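Local coordinates for protein putative TetR transcriptional regulator (Rhodococcus sp., PDB 2I10) that probably binds DNA as a TetR-family transcriptional regulator, and holds p-nitrophenol in a pocket of its ligand-binding domain, at residues Met134-Thr137 against Val138-Phe142. Numbering follows the deposited sequence.
Sequences MRQT and VLDRF
Between Met-134 and Phe-142 the backbone runs as unbroken alpha-helix, with N-H groups of Val-138, Leu-139, Asp-140 and Arg-141 bonded in i to i+4 fashion to carbonyls of Met-134, Arg-135, Gln-136 and Thr-137. The stretch belongs to helix 121-148 of the TetR-type C-terminal domain and illustrates how one helix serves different surroundings from its several sides. On the polar side, a side-chain link repeats the backbone spacing: Gln-136 NE2 donates to Asp-140 OD1 at 2.9 Å, with an N-H...O angle of 158°. The acceptor lies in the amide plane, whereas the donor stands above the carboxylate plane, the two planes being turned 54° apart. Gln-136 reaches this position with CG anti to the backbone N (chi1 -168°) and a bend at chi2 that turns the amide toward Asp-140, whose side chain it crosses at about a right angle. Were Gln-136 a leucine, the Asp-140 carboxylate would probably lose this donor and be freer to turn. Gln-136 OE1 meanwhile rests 3.8 Å from Leu-139 CD1.

One residue before Gln-136, Arg-135 helps line the p-nitrophenol pocket and touches the bound ligand; its NE forms a salt bridge with Glu-132, another pocket residue. On the buried side, Met-134, present as selenomethionine, packs against Tyr-169 and Leu-74, its CG lying 4.4 Å from Val-138 CG2. Thr-137 OG1 bonds back to the Gln-133 carbonyl, and Arg-141 reaches the Arg-80 carbonyl through NH2. Leu-139 runs alongside Arg-135, and its CD1 sits over one face of the guanidinium, 3.6 Å from Arg-135 NH2.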
# COMPACT_ATOMS: atom_id res chain seq x y z
N MSE B 134 -4.52 10.23 12.13
CA MSE B 134 -5.58 9.43 11.54
C MSE B 134 -6.02 8.28 12.48
O MSE B 134 -7.20 8.11 12.70
CB MSE B 134 -5.20 8.89 10.16
CG MSE B 134 -6.22 7.85 9.66
SE MSE B 134 -5.89 7.26 7.83
CE MSE B 134 -4.45 5.96 8.12
N ARG B 135 -5.06 7.53 13.03
CA ARG B 135 -5.35 6.44 13.93
C ARG B 135 -6.17 6.96 15.12
O ARG B 135 -7.20 6.38 15.45
CB ARG B 135 -4.06 5.76 14.43
CG ARG B 135 -4.32 4.42 15.15
CD ARG B 135 -3.03 3.74 15.66
NE ARG B 135 -2.59 4.48 16.82
CZ ARG B 135 -2.87 4.15 18.08
NH1 ARG B 135 -2.46 4.97 19.05
NH2 ARG B 135 -3.48 3.00 18.38
N GLN B 136 -5.71 8.04 15.75
CA GLN B 136 -6.43 8.61 16.89
C GLN B 136 -7.83 9.14 16.56
O GLN B 136 -8.73 9.01 17.38
CB GLN B 136 -5.58 9.69 17.60
CG GLN B 136 -6.19 10.11 18.97
CD GLN B 136 -6.37 8.93 19.93
OE1 GLN B 136 -5.41 8.16 20.14
NE2 GLN B 136 -7.59 8.76 20.48
N THR B 137 -8.00 9.77 15.39
CA THR B 137 -9.30 10.27 14.92
C THR B 137 -10.31 9.13 14.73
O THR B 137 -11.51 9.24 15.04
CB THR B 137 -9.12 11.02 13.56
OG1 THR B 137 -8.25 12.16 13.74
CG2 THR B 137 -10.44 11.52 13.05
N VAL B 138 -9.83 8.03 14.18
CA VAL B 138 -10.63 6.83 14.01
C VAL B 138 -10.95 6.25 15.39
O VAL B 138 -12.08 5.95 15.66
CB VAL B 138 -9.90 5.80 13.04
CG1 VAL B 138 -10.59 4.47 13.03
CG2 VAL B 138 -9.89 6.36 11.64
N LEU B 139 -9.97 6.16 16.27
CA LEU B 139 -10.22 5.69 17.64
C LEU B 139 -11.23 6.58 18.40
O LEU B 139 -12.05 6.07 19.18
CB LEU B 139 -8.90 5.62 18.48
CG LEU B 139 -7.92 4.46 18.25
CD1 LEU B 139 -6.55 4.71 18.90
CD2 LEU B 139 -8.56 3.11 18.70
N ASP B 140 -11.12 7.90 18.22
CA ASP B 140 -12.07 8.83 18.87
C ASP B 140 -13.43 8.51 18.33
O ASP B 140 -14.40 8.48 19.08
CB ASP B 140 -11.74 10.30 18.53
CG ASP B 140 -10.54 10.83 19.27
OD1 ASP B 140 -10.15 10.19 20.29
OD2 ASP B 140 -9.97 11.89 18.86
N ARG B 141 -13.53 8.25 17.02
CA ARG B 141 -14.86 7.92 16.42
C ARG B 141 -15.44 6.62 17.01
O ARG B 141 -16.67 6.52 17.23
CB ARG B 141 -14.80 7.79 14.89
CG ARG B 141 -16.16 7.73 14.15
CD ARG B 141 -17.04 8.95 14.45
NE ARG B 141 -18.44 8.81 14.06
CZ ARG B 141 -19.38 8.25 14.83
NH1 ARG B 141 -19.08 7.72 16.00
NH2 ARG B 141 -20.62 8.22 14.42
N PHE B 142 -14.56 5.66 17.27
CA PHE B 142 -14.93 4.35 17.81
C PHE B 142 -15.40 4.49 19.28
O PHE B 142 -16.34 3.82 19.70
CB PHE B 142 -13.79 3.34 17.66
CG PHE B 142 -13.57 2.88 16.20
CD1 PHE B 142 -14.48 3.19 15.20
CD2 PHE B 142 -12.46 2.11 15.85
CE1 PHE B 142 -14.30 2.73 13.90
CE2 PHE B 142 -12.29 1.68 14.55
CZ PHE B 142 -13.22 1.98 13.58